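Local coordinates for protein B (Streptococcus agalactiae, PDB 5H6I) that binds the Fc part of immunoglobulin G and acts as a secreted pore-forming toxin that permeabilises membranes, at residues A[96-101]-A[141-146]; A[110-115]-A[122-127]; A[135-140]-A[145-150]; A[184-189]-A[215-220]; A[191-196]-A[204-209]. All coordinates share one frame; numbering follows the deposited sequence.

Interaction 1. Residues A[96-101]-A[141-146]; sequences GSRVEA and PFASVD
S97 and V145 meet at the partly exposed edge of this contact. The hydroxyl OG of S97 sits against both methyls of V145, 3.3 Å from CG2 and 3.5 Å from CG1, while S97 CB lies 3.8 Å from V145 CG2. The S97 torsion (chi1 -50°) holds OG beside its own backbone N; from there it is hydrogen-bonded to N93 O one turn back, so the methyls press on a hydroxyl that already has a polar partner. The fork of V145 straddles the serine oxygen.

The R98 half is polar and more deeply buried. R98 runs extended from CG to NE and brings NH2 to 3.1 Å from A143 O, at an angle too poor for a hydrogen bond. The firmer anchor of this arginine is I138 O, bonded through NH1, with weak bonds to R137 O and D140 O. The loose, solvent side is at P141, which is exposed and has its O merely 3.6 Å from R98 NH2. Both oxygens of segment 141-146 lie oblique to the guanidinium plane.

S144, at the N-cap of helix 145-163, caps that helix with its own side chain. R98 of helix 93-115 thus bonds to carbonyls at the end of helix 121-139, as in a helix-loop-helix turn packed on a third helix at one end of an all-helical bundle.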
# COMPACT_ATOMS: atom_id res chain seq x y z
N GLY A 96 -16.33 -15.27 -9.65
CA GLY A 96 -16.46 -14.95 -8.24
C GLY A 96 -15.21 -15.25 -7.45
O GLY A 96 -14.84 -14.50 -6.54
N SER A 97 -14.55 -16.36 -7.79
CA SER A 97 -13.30 -16.71 -7.12
C SER A 97 -12.20 -15.70 -7.40
O SER A 97 -11.31 -15.51 -6.57
CB SER A 97 -12.86 -18.11 -7.54
OG SER A 97 -13.92 -19.05 -7.41
N ARG A 98 -12.25 -15.05 -8.57
CA ARG A 98 -11.28 -14.00 -8.87
C ARG A 98 -11.59 -12.72 -8.12
O ARG A 98 -10.67 -12.01 -7.68
CB ARG A 98 -11.24 -13.75 -10.38
CG ARG A 98 -10.92 -14.99 -11.20
CD ARG A 98 -11.05 -14.74 -12.69
NE ARG A 98 -10.83 -15.96 -13.46
CZ ARG A 98 -9.63 -16.43 -13.79
NH1 ARG A 98 -8.54 -15.78 -13.42
NH2 ARG A 98 -9.53 -17.55 -14.49
N VAL A 99 -12.88 -12.40 -7.96
CA VAL A 99 -13.26 -11.21 -7.20
C VAL A 99 -12.92 -11.38 -5.73
O VAL A 99 -12.43 -10.45 -5.07
CB VAL A 99 -14.75 -10.91 -7.41
CG1 VAL A 99 -15.24 -9.88 -6.40
CG2 VAL A 99 -15.00 -10.41 -8.83
N GLU A 100 -13.16 -12.58 -5.18
CA GLU A 100 -12.84 -12.83 -3.78
C GLU A 100 -11.34 -12.76 -3.53
O GLU A 100 -10.90 -12.24 -2.50
CB GLU A 100 -13.39 -14.18 -3.34
CG GLU A 100 -14.91 -14.25 -3.29
CD GLU A 100 -15.42 -15.68 -3.28
OE1 GLU A 100 -14.65 -16.59 -3.62
OE2 GLU A 100 -16.60 -15.88 -2.92
N ALA A 101 -10.54 -13.29 -4.46
CA ALA A 101 -9.09 -13.27 -4.29
C ALA A 101 -8.53 -11.85 -4.32
O ALA A 101 -7.40 -11.64 -3.84
CB ALA A 101 -8.42 -14.11 -5.38
N PRO A 141 -6.78 -16.39 -17.69
CA PRO A 141 -8.06 -17.02 -18.06
C PRO A 141 -8.04 -18.53 -17.91
O PRO A 141 -9.10 -19.14 -17.72
CB PRO A 141 -8.24 -16.60 -19.53
CG PRO A 141 -7.29 -15.46 -19.74
CD PRO A 141 -6.14 -15.73 -18.84
N PHE A 142 -6.87 -19.15 -17.99
CA PHE A 142 -6.74 -20.59 -17.85
C PHE A 142 -6.56 -21.04 -16.41
O PHE A 142 -6.50 -22.25 -16.15
CB PHE A 142 -5.57 -21.10 -18.71
CG PHE A 142 -5.73 -20.82 -20.17
CD1 PHE A 142 -6.97 -20.90 -20.78
CD2 PHE A 142 -4.63 -20.47 -20.95
CE1 PHE A 142 -7.12 -20.64 -22.13
CE2 PHE A 142 -4.78 -20.21 -22.30
CZ PHE A 142 -6.02 -20.30 -22.89
N ALA A 143 -6.46 -20.11 -15.47
CA ALA A 143 -6.29 -20.47 -14.06
C ALA A 143 -7.60 -21.02 -13.51
O ALA A 143 -8.63 -20.34 -13.52
CB ALA A 143 -5.84 -19.25 -13.26
N SER A 144 -7.56 -22.26 -13.04
CA SER A 144 -8.74 -22.87 -12.46
C SER A 144 -9.06 -22.24 -11.10
O SER A 144 -8.23 -21.55 -10.50
CB SER A 144 -8.54 -24.38 -12.29
OG SER A 144 -7.44 -24.66 -11.45
N VAL A 145 -10.28 -22.48 -10.63
CA VAL A 145 -10.69 -21.96 -9.33
C VAL A 145 -9.83 -22.57 -8.23
O VAL A 145 -9.49 -21.89 -7.24
CB VAL A 145 -12.19 -22.24 -9.10
CG1 VAL A 145 -12.53 -22.26 -7.61
CG2 VAL A 145 -13.04 -21.20 -9.82
N ASP A 146 -9.44 -23.83 -8.39
CA ASP A 146 -8.59 -24.48 -7.39
C ASP A 146 -7.20 -23.85 -7.35
O ASP A 146 -6.64 -23.63 -6.27
CB ASP A 146 -8.49 -25.98 -7.68
CG ASP A 146 -9.72 -26.74 -7.23
OD1 ASP A 146 -10.59 -26.14 -6.57
OD2 ASP A 146 -9.82 -27.95 -7.54

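Interaction 2. Residues A[110-115]-A[122-127]; sequences TFSTQH and QANIDM
S112 and N124 meet through the one hydrogen bond across this buried contact: S112 OG donates to N124 OD1 at 3.0 Å. The hydroxyl approaches with a C=O...donor angle of 140° and is tilted 28° from the carbonyl plane. S112 OG is turned anti to the backbone N, which aims it across at helix 121-139. Beside this polar pair lies an apolar one. M127 bends at chi2 and chi3, and its terminal methyl CE comes to 3.7 Å from S112 CB; the same methyl reaches the edge of the F111 ring, near its plane, 4.3 Å from CD2. S112 therefore touches a methionine methyl with its CB and an amide oxygen with its OG.

The next shell fixes these groups. N124 OD1 also accepts a hydrogen bond from Y64 OH, its strongest polar partner, so two hydroxyls hold the buried amide oxygen and limit its rotation. Y64 packs on S112 and M127 as well. F111 CE1 lies over one face of the H115 imidazole, 4.1 Å above its plane and offset toward the rim, and H115 ND1 makes a weak bond to F111 O. On helix 145-163, E159 and L163 touch the F111 ring.

Segment 110-115 falls within the IgG constant region-binding part of the chain. The two helical axes approach to 11.4 Å at 175°, an almost exactly antiparallel pair joined by a short connection: a helical hairpin within the N-terminal helical bundle, whose helix 145-163 packs on F111.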
# COMPACT_ATOMS: atom_id res chain seq x y z
N THR A 110 -2.37 -4.46 3.14
CA THR A 110 -2.54 -3.80 4.43
C THR A 110 -1.81 -4.54 5.54
O THR A 110 -1.37 -3.92 6.51
CB THR A 110 -4.02 -3.66 4.78
OG1 THR A 110 -4.52 -4.92 5.25
CG2 THR A 110 -4.83 -3.21 3.57
N PHE A 111 -1.68 -5.87 5.41
CA PHE A 111 -0.88 -6.63 6.37
C PHE A 111 0.57 -6.17 6.35
O PHE A 111 1.24 -6.14 7.39
CB PHE A 111 -0.98 -8.12 6.06
CG PHE A 111 -0.07 -8.98 6.88
CD1 PHE A 111 -0.45 -9.40 8.15
CD2 PHE A 111 1.16 -9.38 6.39
CE1 PHE A 111 0.39 -10.19 8.91
CE2 PHE A 111 2.00 -10.17 7.15
CZ PHE A 111 1.61 -10.58 8.41
N SER A 112 1.08 -5.82 5.17
CA SER A 112 2.46 -5.33 5.07
C SER A 112 2.60 -3.96 5.72
O SER A 112 3.58 -3.71 6.43
CB SER A 112 2.89 -5.28 3.61
OG SER A 112 3.84 -4.25 3.39
N THR A 113 1.63 -3.07 5.49
CA THR A 113 1.72 -1.72 6.03
C THR A 113 1.72 -1.71 7.56
O THR A 113 2.37 -0.86 8.17
CB THR A 113 0.56 -0.87 5.50
OG1 THR A 113 0.54 -0.91 4.07
CG2 THR A 113 0.69 0.58 5.96
N GLN A 114 1.02 -2.66 8.18
CA GLN A 114 0.84 -2.64 9.63
C GLN A 114 1.84 -3.49 10.39
O GLN A 114 2.02 -3.27 11.59
CB GLN A 114 -0.58 -3.11 9.98
CG GLN A 114 -1.70 -2.29 9.38
CD GLN A 114 -3.06 -2.92 9.58
OE1 GLN A 114 -3.16 -4.10 9.95
NE2 GLN A 114 -4.12 -2.16 9.34
N HIS A 115 2.51 -4.44 9.74
CA HIS A 115 3.32 -5.42 10.46
C HIS A 115 4.72 -5.64 9.91
O HIS A 115 5.51 -6.31 10.58
CB HIS A 115 2.60 -6.77 10.50
CG HIS A 115 1.26 -6.73 11.18
ND1 HIS A 115 0.13 -6.27 10.55
CD2 HIS A 115 0.89 -7.08 12.43
CE1 HIS A 115 -0.90 -6.35 11.38
NE2 HIS A 115 -0.46 -6.83 12.53
N GLN A 122 13.97 -8.42 2.72
CA GLN A 122 13.52 -9.69 2.14
C GLN A 122 12.07 -9.99 2.46
O GLN A 122 11.40 -10.68 1.68
CB GLN A 122 14.42 -10.83 2.62
CG GLN A 122 14.37 -12.06 1.73
CD GLN A 122 14.77 -11.75 0.30
OE1 GLN A 122 15.74 -11.04 0.05
NE2 GLN A 122 14.01 -12.28 -0.65
N ALA A 123 11.56 -9.50 3.60
CA ALA A 123 10.18 -9.80 3.98
C ALA A 123 9.19 -9.22 2.97
O ALA A 123 8.31 -9.92 2.47
CB ALA A 123 9.90 -9.27 5.38
N ASN A 124 9.33 -7.92 2.67
CA ASN A 124 8.45 -7.30 1.69
C ASN A 124 8.75 -7.78 0.27
O ASN A 124 7.84 -7.85 -0.56
CB ASN A 124 8.56 -5.78 1.78
CG ASN A 124 7.69 -5.20 2.87
OD1 ASN A 124 6.50 -5.52 2.98
ND2 ASN A 124 8.27 -4.34 3.70
N ILE A 125 10.01 -8.11 -0.01
CA ILE A 125 10.36 -8.61 -1.34
C ILE A 125 9.71 -9.97 -1.58
O ILE A 125 9.09 -10.20 -2.63
CB ILE A 125 11.89 -8.69 -1.49
CG1 ILE A 125 12.48 -7.31 -1.75
CG2 ILE A 125 12.27 -9.65 -2.61
CD1 ILE A 125 13.98 -7.32 -1.96
N ASP A 126 9.82 -10.88 -0.61
CA ASP A 126 9.24 -12.21 -0.78
C ASP A 126 7.72 -12.15 -0.81
O ASP A 126 7.08 -12.88 -1.57
CB ASP A 126 9.72 -13.13 0.34
CG ASP A 126 11.19 -13.48 0.21
OD1 ASP A 126 11.78 -13.20 -0.85
OD2 ASP A 126 11.76 -14.03 1.18
N MET A 127 7.12 -11.28 0.01
CA MET A 127 5.67 -11.20 0.07
C MET A 127 5.09 -10.50 -1.16
O MET A 127 4.04 -10.90 -1.66
CB MET A 127 5.24 -10.48 1.35
CG MET A 127 4.01 -11.09 1.99
SD MET A 127 2.50 -10.25 1.49
CE MET A 127 2.69 -8.72 2.39

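Interaction 3. Residues A[135-140]-A[145-150]; sequences VIRILD and VDSIKA
R137 reaches from helix 121-139 to S147 and I148 of helix 145-163, and its contacts change character along the chain. CB makes the apolar start, 4.0 Å from I148 CG1; the carbonyl oxygen of the same arginine lies 3.8 Å from I148 CD1, so the isoleucine packs against backbone as well as side chain. At chi2 (-93°) and chi3 (-106°) the chain folds over instead of extending, which brings CD to 4.0 Å from S147 O.

This is the close end of a helix-loop-helix turn: four residues separate the two segments, and D140 is the first residue to leave helical geometry. Beyond CD, both NE and NH2 grip the single acceptor S147 O, each at 2.8 Å, in a side-on fork. The two approaches differ. NH2 is only slightly tilted from the carbonyl plane, whereas NE stands well above it, 66° out. Neither N-H is straight, as expected when two donors of one guanidinium share an oxygen.

R137 NE also lies 3.5 Å from S147 CB. The serine hydroxyl is engaged with S144 O, one turn back, and the arginine side chain further touches Q151 on the same helix.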
# COMPACT_ATOMS: atom_id res chain seq x y z
N VAL A 135 -2.12 -12.26 -8.20
CA VAL A 135 -2.77 -11.42 -9.21
C VAL A 135 -2.64 -12.05 -10.59
O VAL A 135 -3.54 -11.93 -11.43
CB VAL A 135 -2.20 -9.99 -9.17
CG1 VAL A 135 -2.84 -9.13 -10.24
CG2 VAL A 135 -2.41 -9.38 -7.79
N ILE A 136 -1.52 -12.72 -10.86
CA ILE A 136 -1.34 -13.39 -12.15
C ILE A 136 -2.41 -14.45 -12.35
O ILE A 136 -2.99 -14.58 -13.44
CB ILE A 136 0.08 -13.99 -12.25
CG1 ILE A 136 1.10 -12.88 -12.52
CG2 ILE A 136 0.14 -15.05 -13.33
CD1 ILE A 136 2.53 -13.36 -12.51
N ARG A 137 -2.72 -15.22 -11.30
CA ARG A 137 -3.78 -16.22 -11.40
C ARG A 137 -5.14 -15.57 -11.58
O ARG A 137 -5.99 -16.08 -12.32
CB ARG A 137 -3.77 -17.12 -10.16
CG ARG A 137 -2.45 -17.81 -9.90
CD ARG A 137 -2.40 -19.19 -10.53
NE ARG A 137 -2.53 -20.24 -9.53
CZ ARG A 137 -1.50 -20.89 -9.00
NH1 ARG A 137 -0.26 -20.60 -9.37
NH2 ARG A 137 -1.70 -21.84 -8.10
N ILE A 138 -5.37 -14.43 -10.92
CA ILE A 138 -6.63 -13.71 -11.09
C ILE A 138 -6.79 -13.26 -12.54
O ILE A 138 -7.89 -13.28 -13.10
CB ILE A 138 -6.69 -12.51 -10.12
CG1 ILE A 138 -6.56 -12.99 -8.67
CG2 ILE A 138 -7.99 -11.74 -10.31
CD1 ILE A 138 -6.64 -11.87 -7.66
N LEU A 139 -5.68 -12.84 -13.17
CA LEU A 139 -5.73 -12.40 -14.56
C LEU A 139 -5.75 -13.56 -15.54
O LEU A 139 -6.28 -13.43 -16.64
CB LEU A 139 -4.54 -11.49 -14.86
CG LEU A 139 -4.52 -10.11 -14.21
CD1 LEU A 139 -3.09 -9.62 -14.06
CD2 LEU A 139 -5.34 -9.13 -15.02
N ASP A 140 -5.17 -14.70 -15.16
CA ASP A 140 -5.02 -15.84 -16.05
C ASP A 140 -6.37 -16.43 -16.42
O ASP A 140 -7.07 -16.95 -15.54
CB ASP A 140 -4.14 -16.90 -15.39
CG ASP A 140 -3.66 -17.96 -16.36
OD1 ASP A 140 -3.97 -17.85 -17.56
OD2 ASP A 140 -2.98 -18.91 -15.91
N VAL A 145 -10.28 -22.48 -10.63
CA VAL A 145 -10.69 -21.96 -9.33
C VAL A 145 -9.83 -22.57 -8.23
O VAL A 145 -9.49 -21.89 -7.24
CB VAL A 145 -12.19 -22.24 -9.10
CG1 VAL A 145 -12.53 -22.26 -7.61
CG2 VAL A 145 -13.04 -21.20 -9.82
N ASP A 146 -9.44 -23.83 -8.39
CA ASP A 146 -8.59 -24.48 -7.39
C ASP A 146 -7.20 -23.85 -7.35
O ASP A 146 -6.64 -23.63 -6.27
CB ASP A 146 -8.49 -25.98 -7.68
CG ASP A 146 -9.72 -26.74 -7.23
OD1 ASP A 146 -10.59 -26.14 -6.57
OD2 ASP A 146 -9.82 -27.95 -7.54
N SER A 147 -6.63 -23.54 -8.52
CA SER A 147 -5.30 -22.94 -8.55
C SER A 147 -5.31 -21.52 -8.00
O SER A 147 -4.28 -21.03 -7.51
CB SER A 147 -4.74 -22.96 -9.97
OG SER A 147 -5.35 -21.98 -10.78
N ILE A 148 -6.46 -20.84 -8.07
CA ILE A 148 -6.57 -19.51 -7.47
C ILE A 148 -6.65 -19.63 -5.95
O ILE A 148 -5.94 -18.94 -5.22
CB ILE A 148 -7.79 -18.77 -8.04
CG1 ILE A 148 -7.53 -18.35 -9.49
CG2 ILE A 148 -8.13 -17.55 -7.18
CD1 ILE A 148 -8.69 -17.62 -10.12
N LYS A 149 -7.51 -20.53 -5.46
CA LYS A 149 -7.65 -20.72 -4.02
C LYS A 149 -6.39 -21.29 -3.40
O LYS A 149 -6.06 -20.98 -2.25
CB LYS A 149 -8.85 -21.62 -3.73
CG LYS A 149 -9.14 -21.81 -2.25
CD LYS A 149 -9.28 -20.48 -1.53
CE LYS A 149 -8.69 -20.55 -0.13
NZ LYS A 149 -8.81 -19.25 0.59
N ALA A 150 -5.66 -22.13 -4.14
CA ALA A 150 -4.39 -22.65 -3.64
C ALA A 150 -3.36 -21.54 -3.50
O ALA A 150 -2.54 -21.56 -2.58
CB ALA A 150 -3.87 -23.76 -4.56

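Interaction 4. Residues A[184-189]-A[215-220]; sequences KEIWNT and HAVGVQ
This is an apolar packing contact between two neighbouring antiparallel helices, 179-196 and 203-220, in the C-terminal part of the chain, with I186 as the inserted side chain. The axes of the short segments come within 10.5 Å and run at 164°. I186 keeps CG1 anti to the carbonyl carbon and extends onward (chi2 175°), so CD1 becomes the probe. It lies 3.7 Å from V217 CG2, where the two side chains meet at about a right angle, and 3.9 Å from A216 CB; CG1 also stays 4.0 Å from that alanine methyl.

With I213 touching as well, the isoleucine is surrounded by I213, A216, V217 and Q220, the spacing of a knobs-into-holes site, within what is evidently a three-helix bundle closed by helix 227-245. Q220 crosses I186 obliquely and lays OE1 3.7 Å from its CD1, a van der Waals approach. The amide nitrogen of Q220 is instead hydrogen-bonded to D183.

One turn along from I186, T189 faces L237 and L241 of the third helix. Its OG1 donates to E185 O at 2.6 Å, and T189 N bonds the same oxygen from the opposite face of its plane.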
# COMPACT_ATOMS: atom_id res chain seq x y z
N LYS A 184 5.08 10.32 6.09
CA LYS A 184 3.82 10.74 6.68
C LYS A 184 4.01 11.90 7.64
O LYS A 184 3.11 12.74 7.79
CB LYS A 184 3.16 9.56 7.40
CG LYS A 184 1.68 9.41 7.13
CD LYS A 184 1.41 9.17 5.65
CE LYS A 184 -0.04 8.78 5.40
NZ LYS A 184 -0.99 9.83 5.85
N GLU A 185 5.17 11.98 8.30
CA GLU A 185 5.43 13.09 9.21
C GLU A 185 5.66 14.39 8.46
O GLU A 185 5.33 15.47 8.96
CB GLU A 185 6.62 12.77 10.11
CG GLU A 185 6.73 13.65 11.34
CD GLU A 185 5.51 13.55 12.24
OE1 GLU A 185 4.94 12.44 12.35
OE2 GLU A 185 5.12 14.58 12.84
N ILE A 186 6.24 14.31 7.25
CA ILE A 186 6.44 15.51 6.45
C ILE A 186 5.10 16.10 6.03
O ILE A 186 4.88 17.32 6.11
CB ILE A 186 7.34 15.20 5.24
CG1 ILE A 186 8.77 14.95 5.69
CG2 ILE A 186 7.28 16.33 4.22
CD1 ILE A 186 9.70 14.53 4.58
N TRP A 187 4.18 15.25 5.57
CA TRP A 187 2.87 15.73 5.15
C TRP A 187 2.01 16.15 6.34
O TRP A 187 1.12 16.99 6.20
CB TRP A 187 2.16 14.67 4.32
CG TRP A 187 2.80 14.45 2.98
CD1 TRP A 187 3.49 13.35 2.57
CD2 TRP A 187 2.80 15.36 1.87
NE1 TRP A 187 3.93 13.51 1.28
CE2 TRP A 187 3.51 14.74 0.83
CE3 TRP A 187 2.26 16.63 1.66
CZ2 TRP A 187 3.71 15.35 -0.41
CZ3 TRP A 187 2.46 17.24 0.43
CH2 TRP A 187 3.17 16.59 -0.59
N ASN A 188 2.25 15.56 7.52
CA ASN A 188 1.54 15.99 8.71
C ASN A 188 2.02 17.36 9.17
O ASN A 188 1.23 18.18 9.66
CB ASN A 188 1.71 14.96 9.83
CG ASN A 188 0.76 13.79 9.68
OD1 ASN A 188 -0.33 13.92 9.14
ND2 ASN A 188 1.19 12.63 10.16
N THR A 189 3.32 17.64 9.02
CA THR A 189 3.84 18.96 9.35
C THR A 189 3.44 19.99 8.30
O THR A 189 3.30 21.17 8.61
CB THR A 189 5.36 18.91 9.50
OG1 THR A 189 5.73 17.73 10.22
CG2 THR A 189 5.86 20.13 10.24
N HIS A 215 14.65 19.94 4.80
CA HIS A 215 15.77 19.14 5.29
C HIS A 215 15.35 17.69 5.53
O HIS A 215 16.12 16.77 5.25
CB HIS A 215 16.34 19.75 6.57
CG HIS A 215 17.39 18.92 7.22
ND1 HIS A 215 17.11 18.00 8.21
CD2 HIS A 215 18.73 18.86 7.02
CE1 HIS A 215 18.23 17.42 8.60
NE2 HIS A 215 19.23 17.92 7.89
N ALA A 216 14.14 17.48 6.04
CA ALA A 216 13.65 16.12 6.24
C ALA A 216 13.47 15.40 4.91
O ALA A 216 13.66 14.18 4.84
CB ALA A 216 12.34 16.14 7.02
N VAL A 217 13.10 16.13 3.86
CA VAL A 217 13.00 15.53 2.53
C VAL A 217 14.37 15.06 2.05
O VAL A 217 14.48 14.03 1.37
CB VAL A 217 12.36 16.52 1.54
CG1 VAL A 217 12.32 15.94 0.14
CG2 VAL A 217 10.96 16.89 2.00
N GLY A 218 15.42 15.80 2.40
CA GLY A 218 16.76 15.36 2.04
C GLY A 218 17.16 14.07 2.73
O GLY A 218 17.85 13.23 2.14
N VAL A 219 16.73 13.90 3.98
CA VAL A 219 16.99 12.64 4.68
C VAL A 219 16.20 11.51 4.04
O VAL A 219 16.71 10.39 3.88
CB VAL A 219 16.66 12.79 6.18
CG1 VAL A 219 16.62 11.43 6.86
CG2 VAL A 219 17.66 13.70 6.85
N GLN A 220 14.96 11.78 3.64
CA GLN A 220 14.14 10.76 2.98
C GLN A 220 14.74 10.35 1.64
O GLN A 220 14.66 9.18 1.26
CB GLN A 220 12.71 11.28 2.80
CG GLN A 220 11.88 10.49 1.81
CD GLN A 220 10.40 10.81 1.92
OE1 GLN A 220 9.90 11.15 2.99
NE2 GLN A 220 9.68 10.70 0.80

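Interaction 5. Residues A[191-196]-A[204-209]; sequences FTRDKK and KVYNTL
Two torsions of R193 bring it against Y206 and L209: chi1 of 172° sends CG out opposite the backbone N, and a bend at chi3 (60°) then folds the guanidinium back. Y206 likewise has its CG anti to the backbone N, and its ring lies alongside the bent arginine. The closest meeting is R193 CD with Y206 CE2 at 3.4 Å, oblique to the ring. Farther along, the phenol oxygen OH lies 3.9 Å above the guanidinium plane of R193, over its centre, while ring and guanidinium planes are 36° apart. L209 adds an aliphatic support, CD2 packing 3.8 Å from R193 CG and 3.9 Å from R193 CB.

The guanidinium is held from both helices: by D194 on its own and, through NH1, by N210 OD1 on helix 203-220. D194 accepts R193 NE on OD1 at 2.9 Å and R193 NH2 on OD2 at 3.1 Å, a side-on salt bridge; the second bond lies in the guanidinium plane and arrives on the syn side of OD2. A sulfate ion, probably from the crystallisation liquor, lies about 3 Å from the arginine side chain.

L209 also touches L241 and A244 of helix 227-245. With segment axes 11.4 Å apart and nearly antiparallel, this is the loop end of a helical hairpin in what appears to be a three-helix bundle with helix 227-245.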
# COMPACT_ATOMS: atom_id res chain seq x y z
N PHE A 191 0.51 19.92 6.73
CA PHE A 191 -0.90 20.21 6.98
C PHE A 191 -1.07 21.18 8.14
O PHE A 191 -1.83 22.16 8.05
CB PHE A 191 -1.66 18.91 7.23
CG PHE A 191 -3.05 19.10 7.74
CD1 PHE A 191 -4.05 19.59 6.92
CD2 PHE A 191 -3.37 18.78 9.05
CE1 PHE A 191 -5.34 19.76 7.39
CE2 PHE A 191 -4.66 18.95 9.53
CZ PHE A 191 -5.64 19.44 8.70
N THR A 192 -0.37 20.93 9.25
CA THR A 192 -0.46 21.81 10.41
C THR A 192 0.18 23.17 10.14
O THR A 192 -0.22 24.17 10.74
CB THR A 192 0.18 21.15 11.63
OG1 THR A 192 -0.25 19.79 11.71
CG2 THR A 192 -0.22 21.88 12.91
N ARG A 193 1.18 23.21 9.25
CA ARG A 193 1.82 24.48 8.92
C ARG A 193 0.85 25.42 8.21
O ARG A 193 0.74 26.60 8.56
CB ARG A 193 3.06 24.23 8.06
CG ARG A 193 3.71 25.48 7.51
CD ARG A 193 4.45 25.18 6.22
NE ARG A 193 3.57 24.65 5.19
CZ ARG A 193 3.99 24.07 4.07
NH1 ARG A 193 5.29 23.93 3.83
NH2 ARG A 193 3.11 23.62 3.18
N ASP A 194 0.15 24.91 7.20
CA ASP A 194 -0.78 25.74 6.44
C ASP A 194 -2.04 26.08 7.22
O ASP A 194 -2.80 26.96 6.78
CB ASP A 194 -1.16 25.04 5.13
CG ASP A 194 0.04 24.82 4.22
OD1 ASP A 194 1.00 25.61 4.31
OD2 ASP A 194 0.02 23.86 3.43
N LYS A 195 -2.29 25.42 8.35
CA LYS A 195 -3.47 25.69 9.15
C LYS A 195 -3.18 26.48 10.42
O LYS A 195 -4.03 27.23 10.88
CB LYS A 195 -4.16 24.37 9.54
CG LYS A 195 -5.46 24.10 8.80
CD LYS A 195 -5.19 23.57 7.40
CE LYS A 195 -6.46 23.60 6.55
NZ LYS A 195 -7.54 22.75 7.13
N LYS A 196 -1.98 26.32 10.99
CA LYS A 196 -1.65 26.95 12.26
C LYS A 196 -0.46 27.90 12.19
O LYS A 196 -0.19 28.58 13.19
CB LYS A 196 -1.34 25.87 13.32
CG LYS A 196 -2.48 25.60 14.29
CD LYS A 196 -3.53 24.69 13.68
CE LYS A 196 -4.70 24.48 14.63
NZ LYS A 196 -4.26 23.93 15.95
N LYS A 204 9.03 34.75 9.10
CA LYS A 204 10.30 34.13 9.45
C LYS A 204 10.10 32.82 10.20
O LYS A 204 10.92 31.91 10.09
CB LYS A 204 11.16 35.10 10.27
CG LYS A 204 10.70 35.33 11.69
CD LYS A 204 11.31 36.59 12.27
CE LYS A 204 12.83 36.55 12.21
NZ LYS A 204 13.41 35.69 13.28
N VAL A 205 9.01 32.71 10.96
CA VAL A 205 8.66 31.44 11.58
C VAL A 205 8.26 30.43 10.51
O VAL A 205 8.67 29.26 10.55
CB VAL A 205 7.55 31.64 12.63
CG1 VAL A 205 6.87 30.32 12.95
CG2 VAL A 205 8.12 32.28 13.88
N TYR A 206 7.45 30.86 9.54
CA TYR A 206 7.10 30.00 8.42
C TYR A 206 8.34 29.58 7.63
O TYR A 206 8.44 28.44 7.17
CB TYR A 206 6.10 30.72 7.50
CG TYR A 206 5.71 29.95 6.26
CD1 TYR A 206 6.44 30.06 5.08
CD2 TYR A 206 4.59 29.13 6.26
CE1 TYR A 206 6.08 29.36 3.95
CE2 TYR A 206 4.22 28.43 5.12
CZ TYR A 206 4.96 28.55 3.97
OH TYR A 206 4.60 27.85 2.84
N ASN A 207 9.30 30.50 7.48
CA ASN A 207 10.50 30.19 6.70
C ASN A 207 11.38 29.17 7.41
O ASN A 207 11.90 28.25 6.77
CB ASN A 207 11.29 31.48 6.44
CG ASN A 207 12.20 31.36 5.23
OD1 ASN A 207 12.35 30.29 4.65
ND2 ASN A 207 12.83 32.47 4.86
N THR A 208 11.54 29.30 8.73
CA THR A 208 12.39 28.36 9.46
C THR A 208 11.76 26.97 9.50
O THR A 208 12.48 25.96 9.43
CB THR A 208 12.65 28.87 10.88
OG1 THR A 208 11.40 29.15 11.53
CG2 THR A 208 13.49 30.14 10.85
N LEU A 209 10.44 26.89 9.62
CA LEU A 209 9.78 25.59 9.61
C LEU A 209 9.88 24.94 8.23
O LEU A 209 10.07 23.72 8.13
CB LEU A 209 8.31 25.74 10.02
CG LEU A 209 7.45 24.47 9.95
CD1 LEU A 209 8.09 23.33 10.73
CD2 LEU A 209 6.04 24.75 10.45

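In the fold
Interactions 1 and 3 are two sides of one turn: their centres lie 5 Å apart, they share V145 and D146, and A143 CB comes to 3.3 Å from R137 O. Interaction 2 lies at the other end of helices 93-115 and 121-139, at the preceding turn, its centre 23 Å from that of interaction 1 and 21 Å from that of interaction 3. Interactions 4 and 5 both pair helices 179-196 and 203-220; their centres are 14 Å apart and T189 CG2 meets L209 CD1 at 3.9 Å. Of the first three, interaction 2 is nearest to interaction 4, with nearest atoms about 8 Å apart and no touch, whereas the centres of interactions 1 and 5, the latter beside the sulfate, are 51 Å apart.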